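Local coordinates for glycoside hydrolase family protein (Novosphingobium sp. PP1Y, PDB 6Q2F) that probably hydrolyses alpha-L-rhamnosides, releasing terminal rhamnose from glycosides as the bacterial alpha-L-rhamnosidase RHA-P, at residues R522-D527 against R554-D559; S799-A804 against K822-T827. All blocks are in the same frame, centred on the assembly; numbering follows the deposited sequence.

Interaction 1 (R522-D527 against R554-D559); sequences RLRGYD and RRTLAD
Leu523, in the last turn of helix 516-524, supplies the apolar part of the contact: its CD1 packs against Asp559 CB at 3.7 Å and against Thr556 CG2 at 3.9 Å, the leucine and aspartate side chains sliding past each other in opposite directions. Arg524 carries the polar part. Its chain is bent at both chi2 (-83°) and chi3 (78°), so it curls and brings the guanidinium tip to tip with Asp559. NH1 and NH2 both bond end-on to the same oxygen, Asp559 OD2 (2.8 Å from NH1, 2.9 Å from NH2), and that oxygen lies in the guanidinium plane. The carboxylate is turned about 50° against this plane; NH2 arrives nearly along the C-O axis of OD2, NH1 from above the carboxylate. NH1 gives a second bond to Thr556 OG1 (3.0 Å), which itself donates to Asp552 O one turn back in its own helix. With NH1 held by two acceptors and NH2 by one, the group's rotation is fixed. Aliphatic carbon lies over each face, offset toward the rim: Leu523 CB on one, Arg555 CG on the opposite one. The extended Arg555 chain crosses at about a right angle, leaving Arg524 NH2 3.7 Å from Arg555 NE; this repulsion is probably offset by Asp559 and by Glu740, the salt-bridge partner of Arg555. Gly525, with positive phi, takes the chain out of the helix. Tyr526 then turns its OH to Asp552 in helix 543-575. The salt bridge thus ties the C-terminal end of helix 516-524 to the flank of the long helix 543-575, both lying in the connection between the parallel barrel strands 497-502 and 579-582 of a (beta/alpha)8 fold.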
loop_
_atom_site.group_PDB
_atom_site.type_symbol
_atom_site.label_atom_id
_atom_site.label_comp_id
_atom_site.label_asym_id
_atom_site.label_seq_id
_atom_site.Cartn_x
_atom_site.Cartn_y
_atom_site.Cartn_z
ATOM N N ARG A 522 18.558 -17.522 16.163
ATOM C CA ARG A 522 18.216 -18.490 15.129
ATOM C C ARG A 522 18.267 -17.854 13.742
ATOM O O ARG A 522 18.680 -18.501 12.773
ATOM C CB ARG A 522 16.832 -19.085 15.397
ATOM C CG ARG A 522 16.159 -19.730 14.148
ATOM C CD ARG A 522 14.727 -20.189 14.445
ATOM N NE ARG A 522 13.767 -19.075 14.485
ATOM C CZ ARG A 522 13.153 -18.567 13.416
ATOM N NH1 ARG A 522 13.409 -19.052 12.203
ATOM N NH2 ARG A 522 12.302 -17.553 13.555
ATOM N N LEU A 523 17.868 -16.581 13.627
ATOM C CA LEU A 523 17.771 -15.959 12.308
ATOM C C LEU A 523 19.058 -15.280 11.872
ATOM O O LEU A 523 19.329 -15.226 10.671
ATOM C CB LEU A 523 16.619 -14.937 12.272
ATOM C CG LEU A 523 15.181 -15.467 12.298
ATOM C CD1 LEU A 523 14.167 -14.400 12.761
ATOM C CD2 LEU A 523 14.788 -15.964 10.908
ATOM N N ARG A 524 19.830 -14.714 12.801
ATOM C CA ARG A 524 21.047 -13.995 12.436
ATOM C C ARG A 524 22.315 -14.794 12.703
ATOM O O ARG A 524 23.387 -14.406 12.223
ATOM C CB ARG A 524 21.132 -12.664 13.195
ATOM C CG ARG A 524 19.833 -11.820 13.150
ATOM C CD ARG A 524 19.753 -11.004 11.875
ATOM N NE ARG A 524 19.350 -11.788 10.709
ATOM C CZ ARG A 524 18.080 -11.976 10.351
ATOM N NH1 ARG A 524 17.105 -11.451 11.095
ATOM N NH2 ARG A 524 17.780 -12.685 9.260
ATOM N N GLY A 525 22.237 -15.863 13.488
ATOM C CA GLY A 525 23.382 -16.721 13.713
ATOM C C GLY A 525 24.347 -16.298 14.798
ATOM O O GLY A 525 25.428 -16.884 14.881
ATOM N N TYR A 526 24.026 -15.286 15.607
ATOM C CA TYR A 526 24.900 -14.919 16.717
ATOM C C TYR A 526 24.071 -14.359 17.867
ATOM O O TYR A 526 22.906 -13.994 17.700
ATOM C CB TYR A 526 25.989 -13.907 16.302
ATOM C CG TYR A 526 25.512 -12.514 15.859
ATOM C CD1 TYR A 526 25.027 -12.296 14.575
ATOM C CD2 TYR A 526 25.597 -11.413 16.721
ATOM C CE1 TYR A 526 24.604 -11.019 14.158
ATOM C CE2 TYR A 526 25.182 -10.125 16.312
ATOM C CZ TYR A 526 24.692 -9.947 15.036
ATOM O OH TYR A 526 24.290 -8.678 14.636
ATOM N N ASP A 527 24.702 -14.302 19.039
ATOM C CA ASP A 527 24.057 -13.891 20.285
ATOM C C ASP A 527 23.908 -12.369 20.337
ATOM O O ASP A 527 24.903 -11.641 20.284
ATOM C CB ASP A 527 24.901 -14.402 21.454
ATOM C CG ASP A 527 24.210 -14.250 22.803
ATOM O OD1 ASP A 527 23.152 -13.589 22.893
ATOM O OD2 ASP A 527 24.752 -14.798 23.788
ATOM N N ARG A 554 16.737 -4.887 13.584
ATOM C CA ARG A 554 15.586 -4.483 12.785
ATOM C C ARG A 554 15.177 -5.594 11.840
ATOM O O ARG A 554 13.983 -5.827 11.624
ATOM C CB ARG A 554 15.898 -3.200 12.005
ATOM C CG ARG A 554 16.079 -1.963 12.904
ATOM C CD ARG A 554 16.064 -0.684 12.073
ATOM N NE ARG A 554 17.024 -0.772 10.981
ATOM C CZ ARG A 554 18.324 -0.524 11.109
ATOM N NH1 ARG A 554 18.827 -0.153 12.281
ATOM N NH2 ARG A 554 19.121 -0.637 10.062
ATOM N N ARG A 555 16.156 -6.319 11.291
ATOM C CA ARG A 555 15.823 -7.365 10.331
ATOM C C ARG A 555 15.118 -8.526 11.014
ATOM O O ARG A 555 14.223 -9.159 10.432
ATOM C CB ARG A 555 17.085 -7.835 9.615
ATOM C CG ARG A 555 16.820 -8.938 8.605
ATOM C CD ARG A 555 17.924 -9.010 7.577
ATOM N NE ARG A 555 17.705 -10.092 6.621
ATOM C CZ ARG A 555 18.390 -10.232 5.492
ATOM N NH1 ARG A 555 19.324 -9.341 5.177
ATOM N NH2 ARG A 555 18.124 -11.244 4.672
ATOM N N THR A 556 15.490 -8.816 12.249
ATOM C CA THR A 556 14.796 -9.876 12.966
ATOM C C THR A 556 13.344 -9.503 13.225
ATOM O O THR A 556 12.448 -10.350 13.118
ATOM C CB THR A 556 15.537 -10.166 14.269
ATOM O OG1 THR A 556 16.880 -10.577 13.964
ATOM C CG2 THR A 556 14.838 -11.265 15.057
ATOM N N LEU A 557 13.089 -8.242 13.567
ATOM C CA LEU A 557 11.710 -7.812 13.772
ATOM C C LEU A 557 10.917 -7.956 12.475
ATOM O O LEU A 557 9.792 -8.467 12.473
ATOM C CB LEU A 557 11.684 -6.364 14.268
ATOM C CG LEU A 557 12.352 -6.033 15.608
ATOM C CD1 LEU A 557 12.464 -4.530 15.813
ATOM C CD2 LEU A 557 11.535 -6.652 16.746
ATOM N N ALA A 558 11.517 -7.536 11.352
ATOM C CA ALA A 558 10.849 -7.682 10.059
ATOM C C ALA A 558 10.587 -9.146 9.747
ATOM O O ALA A 558 9.502 -9.493 9.278
ATOM C CB ALA A 558 11.683 -7.033 8.957
ATOM N N ASP A 559 11.561 -10.025 10.030
ATOM C CA ASP A 559 11.361 -11.457 9.806
ATOM C C ASP A 559 10.194 -11.983 10.631
ATOM O O ASP A 559 9.390 -12.795 10.156
ATOM C CB ASP A 559 12.635 -12.241 10.163
ATOM C CG ASP A 559 13.773 -12.051 9.144
ATOM O OD1 ASP A 559 13.501 -11.682 7.969
ATOM O OD2 ASP A 559 14.938 -12.282 9.536
#

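Interaction 2 (S799-A804 against K822-T827)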
loop_
_atom_site.group_PDB
_atom_site.type_symbol
_atom_site.label_atom_id
_atom_site.label_comp_id
_atom_site.label_asym_id
_atom_site.label_seq_id
_atom_site.Cartn_x
_atom_site.Cartn_y
_atom_site.Cartn_z
ATOM N N SER A 799 23.243 -2.442 -3.386
ATOM C CA SER A 799 24.653 -2.138 -3.165
ATOM C C SER A 799 25.118 -2.558 -1.770
ATOM O O SER A 799 26.319 -2.752 -1.561
ATOM C CB SER A 799 24.928 -0.651 -3.379
ATOM O OG SER A 799 24.494 0.106 -2.269
ATOM N N HIS A 800 24.208 -2.690 -0.809
ATOM C CA HIS A 800 24.502 -3.361 0.447
ATOM C C HIS A 800 23.877 -4.743 0.360
ATOM O O HIS A 800 22.654 -4.871 0.253
ATOM C CB HIS A 800 23.945 -2.606 1.655
ATOM C CG HIS A 800 24.613 -1.294 1.922
ATOM N ND1 HIS A 800 24.564 -0.234 1.041
ATOM C CD2 HIS A 800 25.319 -0.858 2.990
ATOM C CE1 HIS A 800 25.223 0.791 1.547
ATOM N NE2 HIS A 800 25.688 0.439 2.731
HETATM N N MSE A 801 24.713 -5.766 0.412
HETATM C CA MSE A 801 24.242 -7.123 0.258
HETATM C C MSE A 801 24.888 -8.040 1.281
HETATM O O MSE A 801 26.077 -7.952 1.578
HETATM C CB MSE A 801 24.519 -7.623 -1.159
HETATM C CG MSE A 801 23.918 -8.985 -1.466
HETATM SE SE MSE A 801 24.412 -9.527 -3.256
HETATM C CE MSE A 801 23.421 -8.194 -4.236
ATOM N N THR A 802 24.076 -8.933 1.809
ATOM C CA THR A 802 24.519 -9.837 2.844
ATOM C C THR A 802 25.234 -11.045 2.217
ATOM O O THR A 802 25.066 -11.362 1.029
ATOM C CB THR A 802 23.303 -10.230 3.678
ATOM O OG1 THR A 802 23.716 -10.633 4.976
ATOM C CG2 THR A 802 22.526 -11.334 3.000
ATOM N N LEU A 803 26.082 -11.695 3.014
ATOM C CA LEU A 803 26.776 -12.870 2.504
ATOM C C LEU A 803 25.777 -13.932 2.073
ATOM O O LEU A 803 25.939 -14.557 1.023
ATOM C CB LEU A 803 27.748 -13.428 3.550
ATOM C CG LEU A 803 28.459 -14.712 3.092
ATOM C CD1 LEU A 803 29.231 -14.484 1.793
ATOM C CD2 LEU A 803 29.392 -15.237 4.169
ATOM N N ALA A 804 24.720 -14.125 2.864
ATOM C CA ALA A 804 23.690 -15.105 2.535
ATOM C C ALA A 804 23.063 -14.820 1.174
ATOM O O ALA A 804 22.836 -15.737 0.378
ATOM C CB ALA A 804 22.608 -15.114 3.622
ATOM N N LYS A 822 25.910 -3.920 -10.724
ATOM C CA LYS A 822 27.258 -3.639 -10.274
ATOM C C LYS A 822 27.502 -4.272 -8.911
ATOM O O LYS A 822 26.570 -4.566 -8.146
ATOM C CB LYS A 822 27.508 -2.131 -10.243
ATOM C CG LYS A 822 27.655 -1.560 -11.655
ATOM C CD LYS A 822 27.757 -0.044 -11.699
ATOM C CE LYS A 822 27.926 0.425 -13.142
ATOM N NZ LYS A 822 27.798 1.906 -13.292
ATOM N N ALA A 823 28.780 -4.513 -8.631
ATOM C CA ALA A 823 29.163 -5.223 -7.425
ATOM C C ALA A 823 28.673 -4.480 -6.183
ATOM O O ALA A 823 28.807 -3.254 -6.099
ATOM C CB ALA A 823 30.686 -5.388 -7.378
ATOM N N PRO A 824 28.122 -5.184 -5.196
ATOM C CA PRO A 824 27.804 -4.532 -3.924
ATOM C C PRO A 824 29.074 -4.043 -3.247
ATOM O O PRO A 824 30.173 -4.533 -3.516
ATOM C CB PRO A 824 27.135 -5.643 -3.121
ATOM C CG PRO A 824 27.800 -6.869 -3.621
ATOM C CD PRO A 824 27.951 -6.646 -5.107
ATOM N N ILE A 825 28.913 -3.063 -2.361
ATOM C CA ILE A 825 30.062 -2.421 -1.739
ATOM C C ILE A 825 30.261 -2.851 -0.290
ATOM O O ILE A 825 31.353 -2.640 0.253
ATOM C CB ILE A 825 29.966 -0.884 -1.808
ATOM C CG1 ILE A 825 28.790 -0.384 -0.981
ATOM C CG2 ILE A 825 29.808 -0.418 -3.254
ATOM C CD1 ILE A 825 28.629 1.111 -1.033
ATOM N N ALA A 826 29.255 -3.443 0.349
ATOM C CA ALA A 826 29.405 -3.831 1.748
ATOM C C ALA A 826 28.297 -4.802 2.127
ATOM O O ALA A 826 27.258 -4.868 1.468
ATOM C CB ALA A 826 29.368 -2.612 2.679
ATOM N N THR A 827 28.564 -5.638 3.302
ATOM C CA THR A 827 27.358 -6.218 3.870
ATOM C C THR A 827 26.792 -5.291 4.939
ATOM O O THR A 827 27.550 -4.596 5.624
ATOM C CB THR A 827 27.626 -7.584 4.498
ATOM O OG1 THR A 827 26.455 -8.010 5.207
ATOM C CG2 THR A 827 28.799 -7.537 5.505
HETATM O O HOH W 1 26.627 -10.936 6.107
#
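A single beta bridge between two loop segments, running in broadly the same direction, prolongs a beta-alpha-beta unit beyond its strands: 799-804 leads into helix 803-814, while segment 822-827 follows strand 818-820, the parallel neighbour of strand 788-794. Main chain does most of the work, His800 being bridged with Ala826. Ser799 O accepts from Ile825 N at 2.7 Å, in the carbonyl plane, and Met801 N donates to Ala826 O (2.9 Å) nearly along the C=O axis. Two CA-H...O contacts supplement them: His800 CA approaches Ala826 O, and Thr827 CA lies 3.1 Å from Met801 O. Selenomethionine Met801 rests its CB on Pro824 CB (3.8 Å), its chain running on, CG anti to the backbone N, to reach Leu806 and Leu809 of helix 803-814; the proline also touches Trp849. His800, with CG beside its own N (chi1 -68°), stacks on Tyr395, and its ND1 shares a weak hydrogen bond with Ser799 OG (3.3 Å). Thr802 occupies the N-cap position without a capping bond from its side chain. Thr827 OG1, which accepts from Ser829 N, shares a water with the helix start: the water accepts from Leu803 N (3.2 Å) and lies 3.1 Å from Thr827 OG1.

Overall arrangement
From the N terminus, interaction 1 comes first, closing a loop of 26 residues between 522-527 and 554-559, which takes in the start of helix 543-575, on the outside of the barrel. Interaction 2 follows well down the chain, closing the shorter excursion through helix 803-814 and strand 818-820 in a separate mixed sheet. The two loops are in series, neither nested nor crossed. The centres of interactions 1 and 2 are about 18 Å apart, and the two do not touch. Neighbouring residues join them: Arg524 O bonds to Thr831, just past 822-827, and Glu740 pairs with Arg555 while touching Thr802. Together they lie where the barrel's helices meet the following alpha/beta region.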